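PDB 1SR8: cobalamin biosynthesis protein (cbiD) from Archaeoglobus fulgidus, which probably catalyses the S-adenosylmethionine-dependent methylation of C-1 in cobalt-precorrin-5B, giving cobalt-precorrin-6A, in the anaerobic route to adenosylcobalamin. Local coordinates for residues A51-I56 with F106-V110; A130-A135 with I181-T186. All coordinates share one frame; numbering follows the deposited sequence.

Contact 1: A51-I56 with F106-V110; sequences AAVAAI and FEAEV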
ATOM      1  N   ALA A  51       9.993  -0.853 -11.873  1.00 16.84           N
ATOM      2  CA  ALA A  51      10.148  -0.989 -13.324  1.00 17.07           C
ATOM      3  C   ALA A  51      10.967   0.166 -13.886  1.00 17.58           C
ATOM      4  O   ALA A  51      11.904  -0.041 -14.653  1.00 18.85           O
ATOM      5  CB  ALA A  51       8.781  -1.042 -14.008  1.00 14.22           C
ATOM      6  N   ALA A  52      10.619   1.385 -13.490  1.00 17.90           N
ATOM      7  CA  ALA A  52      11.331   2.570 -13.962  1.00 16.87           C
ATOM      8  C   ALA A  52      12.800   2.542 -13.566  1.00 17.74           C
ATOM      9  O   ALA A  52      13.679   2.772 -14.397  1.00 18.06           O
ATOM     10  CB  ALA A  52      10.673   3.821 -13.409  1.00 17.48           C
ATOM     11  N   VAL A  53      13.066   2.273 -12.293  1.00 18.34           N
ATOM     12  CA  VAL A  53      14.437   2.218 -11.808  1.00 19.83           C
ATOM     13  C   VAL A  53      15.247   1.123 -12.508  1.00 22.39           C
ATOM     14  O   VAL A  53      16.405   1.336 -12.864  1.00 24.02           O
ATOM     15  CB  VAL A  53      14.467   1.986 -10.289  1.00 19.74           C
ATOM     16  CG1 VAL A  53      15.883   1.767  -9.823  1.00 19.31           C
ATOM     17  CG2 VAL A  53      13.860   3.184  -9.576  1.00 18.22           C
ATOM     18  N   ALA A  54      14.636  -0.042 -12.715  1.00 23.55           N
ATOM     19  CA  ALA A  54      15.323  -1.154 -13.373  1.00 23.57           C
ATOM     20  C   ALA A  54      15.636  -0.851 -14.841  1.00 24.28           C
ATOM     21  O   ALA A  54      16.682  -1.236 -15.354  1.00 25.26           O
ATOM     22  CB  ALA A  54      14.487  -2.423 -13.264  1.00 23.69           C
ATOM     23  N   ALA A  55      14.729  -0.167 -15.522  1.00 23.47           N
ATOM     24  CA  ALA A  55      14.954   0.168 -16.917  1.00 24.30           C
ATOM     25  C   ALA A  55      16.184   1.071 -17.079  1.00 26.00           C
ATOM     26  O   ALA A  55      17.000   0.860 -17.982  1.00 26.26           O
ATOM     27  CB  ALA A  55      13.713   0.844 -17.495  1.00 24.25           C
ATOM     28  N   ILE A  56      16.315   2.073 -16.206  1.00 26.18           N
ATOM     29  CA  ILE A  56      17.447   3.008 -16.248  1.00 26.93           C
ATOM     30  C   ILE A  56      18.757   2.318 -15.869  1.00 27.89           C
ATOM     31  O   ILE A  56      19.773   2.478 -16.533  1.00 29.54           O
ATOM     32  CB  ILE A  56      17.237   4.208 -15.274  1.00 26.08           C
ATOM     33  CG1 ILE A  56      16.091   5.098 -15.769  1.00 25.06           C
ATOM     34  CG2 ILE A  56      18.527   5.015 -15.145  1.00 25.06           C
ATOM     35  CD1 ILE A  56      15.787   6.262 -14.854  1.00 22.38           C
ATOM     36  N   PHE A 106       4.096  -4.928 -14.920  1.00 24.83           N
ATOM     37  CA  PHE A 106       4.392  -3.522 -15.183  1.00 25.09           C
ATOM     38  C   PHE A 106       5.617  -3.480 -16.083  1.00 24.71           C
ATOM     39  O   PHE A 106       6.619  -4.136 -15.804  1.00 25.05           O
ATOM     40  CB  PHE A 106       4.704  -2.767 -13.884  1.00 22.92           C
ATOM     41  CG  PHE A 106       3.497  -2.164 -13.231  1.00 22.16           C
ATOM     42  CD1 PHE A 106       3.230  -0.808 -13.359  1.00 19.71           C
ATOM     43  CD2 PHE A 106       2.612  -2.954 -12.513  1.00 20.89           C
ATOM     44  CE1 PHE A 106       2.093  -0.250 -12.780  1.00 20.23           C
ATOM     45  CE2 PHE A 106       1.479  -2.407 -11.933  1.00 20.06           C
ATOM     46  CZ  PHE A 106       1.218  -1.055 -12.067  1.00 20.52           C
ATOM     47  N   GLU A 107       5.532  -2.725 -17.171  1.00 26.26           N
ATOM     48  CA  GLU A 107       6.664  -2.601 -18.076  1.00 27.32           C
ATOM     49  C   GLU A 107       7.130  -1.155 -18.100  1.00 26.76           C
ATOM     50  O   GLU A 107       6.316  -0.225 -18.071  1.00 24.33           O
ATOM     51  CB  GLU A 107       6.292  -3.027 -19.498  1.00 28.33           C
ATOM     52  CG  GLU A 107       5.736  -4.423 -19.631  1.00 32.11           C
ATOM     53  CD  GLU A 107       5.683  -4.871 -21.080  1.00 36.00           C
ATOM     54  OE1 GLU A 107       5.349  -4.036 -21.950  1.00 36.87           O
ATOM     55  OE2 GLU A 107       5.968  -6.058 -21.349  1.00 37.44           O
ATOM     56  N   ALA A 108       8.447  -0.980 -18.149  1.00 27.43           N
ATOM     57  CA  ALA A 108       9.062   0.341 -18.194  1.00 29.24           C
ATOM     58  C   ALA A 108      10.073   0.367 -19.329  1.00 29.78           C
ATOM     59  O   ALA A 108      10.892  -0.551 -19.475  1.00 30.10           O
ATOM     60  CB  ALA A 108       9.755   0.655 -16.872  1.00 28.50           C
ATOM     61  N   GLU A 109      10.024   1.426 -20.122  1.00 29.41           N
ATOM     62  CA  GLU A 109      10.927   1.564 -21.250  1.00 31.29           C
ATOM     63  C   GLU A 109      11.579   2.941 -21.235  1.00 28.71           C
ATOM     64  O   GLU A 109      10.880   3.944 -21.121  1.00 27.67           O
ATOM     65  CB  GLU A 109      10.138   1.385 -22.551  1.00 34.35           C
ATOM     66  CG  GLU A 109      10.971   1.458 -23.811  1.00 40.32           C
ATOM     67  CD  GLU A 109      11.266   0.087 -24.387  1.00 44.17           C
ATOM     68  OE1 GLU A 109      12.461  -0.238 -24.580  1.00 44.50           O
ATOM     69  OE2 GLU A 109      10.292  -0.660 -24.650  1.00 46.12           O
ATOM     70  N   VAL A 110      12.907   2.986 -21.340  1.00 28.62           N
ATOM     71  CA  VAL A 110      13.622   4.263 -21.368  1.00 30.61           C
ATOM     72  C   VAL A 110      13.348   4.908 -22.717  1.00 32.28           C
ATOM     73  O   VAL A 110      13.322   4.225 -23.737  1.00 33.85           O
ATOM     74  CB  VAL A 110      15.174   4.103 -21.221  1.00 29.48           C
ATOM     75  CG1 VAL A 110      15.523   3.449 -19.898  1.00 26.64           C
ATOM     76  CG2 VAL A 110      15.737   3.310 -22.384  1.00 28.98           C
TER
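The carbonyl oxygen of Ala51 accepts the helical hydrogen bond from Ala55 N at 3.0 Å, and the methyl of Ala108 also rests against it, with CB 3.2 Å from Ala51 O. The strand thus comes right up to the helix backbone. The closest approach of the two segment axes, 7.1 Å, bears this out, being well below the usual spacing of a helix on a sheet; the segments run the same way at 38°. Small residues allow it. Ala51 CB and Ala108 CB meet methyl to methyl at 3.5 Å, tighter than ordinary van der Waals contact, whereas Ala55, one turn on, places its CB 3.7 Å from Ala108 O.

Beyond Ala108 the larger Val110 takes over. With CG1 opposite its own carbonyl carbon (chi1 -61°), that branch lies against the end of the helical segment, 3.5 Å from Ala55 O, which also bonds Ser58 OG, and 4.0 Å from Ala55 CB. Phe106 gives mainly its CB, 4.4 Å from Ala51 CB; the rest of the side chain leads away, and it packs on Thr44, Thr47 and Ala48 earlier in the same helix. Glu107, on the strand's other face, forms salt bridges with Arg120 and Arg88.

The strand's backbone bonds are made within the sheet, Ala108 with Ala87 and Glu109 with Arg157. The two segments exchange no hydrogen bonds, so the helix is held on the sheet by close apolar packing, in which alanine methyls and one valine branch bring carbon up to backbone oxygens of helix and strand, of which Ala51 O is already bonded within the helix.

Contact 2: A130-A135 with I181-T186; sequences AVSRSA and ISILGT
Two backbone hydrogen bonds tie Ala130 and Ser132 to Ile183, making a single parallel bridge centred on Val131 and Ile183. Ile183 N donates to Ala130 O over 2.9 Å, in the carbonyl plane, with an N-H...O angle of 161°. Ser132 N returns a bond of equal length to Ile183 O, approaching nearly head-on at a C=O...N angle of 172°. Weaker CA-H...O contacts lie beside them: Ser182 CA is 3.2 Å from Ala130 O, and Val131 CA also faces Ile183 O.

The side-chain polar bonds centre on Ser132, the N-cap of helix 133-149. Its OG stands between its own backbone N and carbonyl carbon (chi1 76°), from where it accepts from Ala135 N at 3.3 Å. The same OG is 2.7 Å from water 1, which accepts from Gly185 N at 3.1 Å. The backbone angles of Gly185 would jam a CB against the preceding carbonyl oxygen, which by itself calls for glycine. Replacing Ser132 by an alanine would probably leave Ala135 N without its cap and the water without one of its two protein partners here.

Van der Waals contacts fill in around these bonds. Val131 and Ile183 lie side by side and point the same way, CG1 of the valine 4.1 Å from CB of the isoleucine, and both touch Phe118. From the helix's first turn, the methyl of Ala135 meets Ile183 CG2, and Ser134 CB comes within 3.3 Å of Gly185 O.

Main-chain bonding at Ile183 therefore holds segment 181-186 beside the residues that lead into the helix, and the cap with its water carries that polar link on to Gly185.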
ATOM      1  N   ALA A 130      -4.501   8.039 -14.488  1.00 21.86           N
ATOM      2  CA  ALA A 130      -4.920   7.646 -13.147  1.00 20.33           C
ATOM      3  C   ALA A 130      -3.778   7.171 -12.235  1.00 20.10           C
ATOM      4  O   ALA A 130      -3.674   5.989 -11.919  1.00 20.02           O
ATOM      5  CB  ALA A 130      -6.000   6.569 -13.244  1.00 19.67           C
ATOM      6  N   VAL A 131      -2.932   8.112 -11.818  1.00 19.16           N
ATOM      7  CA  VAL A 131      -1.802   7.847 -10.922  1.00 19.23           C
ATOM      8  C   VAL A 131      -2.002   8.738  -9.688  1.00 19.80           C
ATOM      9  O   VAL A 131      -1.975   9.960  -9.794  1.00 19.75           O
ATOM     10  CB  VAL A 131      -0.457   8.219 -11.589  1.00 20.09           C
ATOM     11  CG1 VAL A 131       0.701   7.838 -10.680  1.00 19.68           C
ATOM     12  CG2 VAL A 131      -0.336   7.530 -12.950  1.00 18.75           C
ATOM     13  N   SER A 132      -2.206   8.139  -8.520  1.00 19.82           N
ATOM     14  CA  SER A 132      -2.431   8.927  -7.314  1.00 19.99           C
ATOM     15  C   SER A 132      -1.238   9.812  -6.970  1.00 22.23           C
ATOM     16  O   SER A 132      -0.129   9.621  -7.482  1.00 21.50           O
ATOM     17  CB  SER A 132      -2.751   8.018  -6.128  1.00 17.18           C
ATOM     18  OG  SER A 132      -1.584   7.393  -5.642  1.00 18.38           O
ATOM     19  N   ARG A 133      -1.479  10.783  -6.094  1.00 24.23           N
ATOM     20  CA  ARG A 133      -0.443  11.715  -5.663  1.00 25.60           C
ATOM     21  C   ARG A 133       0.736  10.974  -5.053  1.00 23.86           C
ATOM     22  O   ARG A 133       1.879  11.212  -5.430  1.00 24.05           O
ATOM     23  CB  ARG A 133      -1.026  12.706  -4.646  1.00 29.16           C
ATOM     24  CG  ARG A 133       0.004  13.551  -3.883  1.00 35.19           C
ATOM     25  CD  ARG A 133      -0.708  14.564  -2.990  1.00 39.15           C
ATOM     26  NE  ARG A 133       0.187  15.388  -2.173  1.00 41.41           N
ATOM     27  CZ  ARG A 133       0.842  14.953  -1.102  1.00 41.45           C
ATOM     28  NH1 ARG A 133       0.716  13.693  -0.714  1.00 41.70           N
ATOM     29  NH2 ARG A 133       1.590  15.790  -0.398  1.00 40.89           N
ATOM     30  N   SER A 134       0.444  10.072  -4.119  1.00 23.26           N
ATOM     31  CA  SER A 134       1.476   9.290  -3.439  1.00 23.43           C
ATOM     32  C   SER A 134       2.332   8.513  -4.424  1.00 21.78           C
ATOM     33  O   SER A 134       3.563   8.545  -4.350  1.00 21.13           O
ATOM     34  CB  SER A 134       0.839   8.304  -2.461  1.00 23.33           C
ATOM     35  OG  SER A 134       0.103   8.985  -1.470  1.00 28.83           O
ATOM     36  N   ALA A 135       1.659   7.807  -5.330  1.00 20.16           N
ATOM     37  CA  ALA A 135       2.323   7.004  -6.346  1.00 18.98           C
ATOM     38  C   ALA A 135       3.180   7.882  -7.241  1.00 18.45           C
ATOM     39  O   ALA A 135       4.324   7.554  -7.554  1.00 18.24           O
ATOM     40  CB  ALA A 135       1.288   6.271  -7.179  1.00 18.03           C
ATOM     41  N   ILE A 181      -5.865   0.354 -15.472  1.00 23.08           N
ATOM     42  CA  ILE A 181      -5.883   0.400 -14.016  1.00 22.05           C
ATOM     43  C   ILE A 181      -5.292   1.696 -13.469  1.00 22.22           C
ATOM     44  O   ILE A 181      -4.726   2.506 -14.209  1.00 20.26           O
ATOM     45  CB  ILE A 181      -5.074  -0.764 -13.410  1.00 21.05           C
ATOM     46  CG1 ILE A 181      -3.613  -0.676 -13.862  1.00 20.47           C
ATOM     47  CG2 ILE A 181      -5.655  -2.084 -13.858  1.00 21.05           C
ATOM     48  CD1 ILE A 181      -2.682  -1.616 -13.120  1.00 18.69           C
ATOM     49  N   SER A 182      -5.431   1.873 -12.159  1.00 21.78           N
ATOM     50  CA  SER A 182      -4.885   3.032 -11.461  1.00 20.33           C
ATOM     51  C   SER A 182      -3.526   2.631 -10.875  1.00 18.89           C
ATOM     52  O   SER A 182      -3.260   1.458 -10.625  1.00 18.56           O
ATOM     53  CB  SER A 182      -5.805   3.445 -10.310  1.00 18.70           C
ATOM     54  OG  SER A 182      -7.148   3.606 -10.729  1.00 22.83           O
ATOM     55  N   ILE A 183      -2.654   3.607 -10.685  1.00 18.53           N
ATOM     56  CA  ILE A 183      -1.362   3.356 -10.079  1.00 18.35           C
ATOM     57  C   ILE A 183      -1.457   4.129  -8.771  1.00 19.04           C
ATOM     58  O   ILE A 183      -1.584   5.352  -8.766  1.00 20.00           O
ATOM     59  CB  ILE A 183      -0.221   3.883 -10.952  1.00 16.99           C
ATOM     60  CG1 ILE A 183      -0.206   3.107 -12.271  1.00 17.48           C
ATOM     61  CG2 ILE A 183       1.105   3.746 -10.224  1.00 16.57           C
ATOM     62  CD1 ILE A 183       0.901   3.496 -13.212  1.00 19.51           C
ATOM     63  N   LEU A 184      -1.417   3.409  -7.658  1.00 19.40           N
ATOM     64  CA  LEU A 184      -1.559   4.038  -6.360  1.00 19.50           C
ATOM     65  C   LEU A 184      -0.783   3.356  -5.241  1.00 18.48           C
ATOM     66  O   LEU A 184      -0.041   2.403  -5.470  1.00 16.71           O
ATOM     67  CB  LEU A 184      -3.048   4.085  -6.017  1.00 21.43           C
ATOM     68  CG  LEU A 184      -3.786   2.757  -6.166  1.00 22.89           C
ATOM     69  CD1 LEU A 184      -3.588   1.929  -4.902  1.00 24.28           C
ATOM     70  CD2 LEU A 184      -5.269   3.006  -6.401  1.00 21.62           C
ATOM     71  N   GLY A 185      -0.962   3.867  -4.028  1.00 18.76           N
ATOM     72  CA  GLY A 185      -0.291   3.302  -2.871  1.00 20.39           C
ATOM     73  C   GLY A 185       0.156   4.386  -1.917  1.00 19.60           C
ATOM     74  O   GLY A 185       1.149   5.066  -2.172  1.00 19.10           O
ATOM     75  N   THR A 186      -0.572   4.546  -0.813  1.00 20.04           N
ATOM     76  CA  THR A 186      -0.242   5.575   0.167  1.00 20.49           C
ATOM     77  C   THR A 186       1.033   5.299   0.950  1.00 19.49           C
ATOM     78  O   THR A 186       1.752   6.232   1.284  1.00 20.48           O
ATOM     79  CB  THR A 186      -1.398   5.794   1.169  1.00 21.81           C
ATOM     80  OG1 THR A 186      -1.873   4.524   1.637  1.00 24.33           O
ATOM     81  CG2 THR A 186      -2.538   6.569   0.510  1.00 22.70           C
TER
HETATM   82  O   HOH W   1      -2.561   6.458  -3.308  1.00 21.42           O

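The contacts come in series along the chain, contact 1 closing before contact 2 opens, and their centres lie about 17 Å apart. They meet through Phe106, whose CE1 is 4.0 Å from Ile183 CD1 and whose CZ is 4.1 Å from Ile181 CD1. Helix 44-57 also joins them: its later part covers strand 105-111 of the six-stranded mixed sheet, while Thr44 OG1 at its start bonds Leu184 N. Helix 133-149, capped in contact 2, packs farther along on Ile56 of contact 1. Thr186 touches Arg217 and Lys218 of helix 217-226, which follows strand 210-214 of the four-stranded parallel sheet, so contact 2 lies where the two sheet-bearing parts meet.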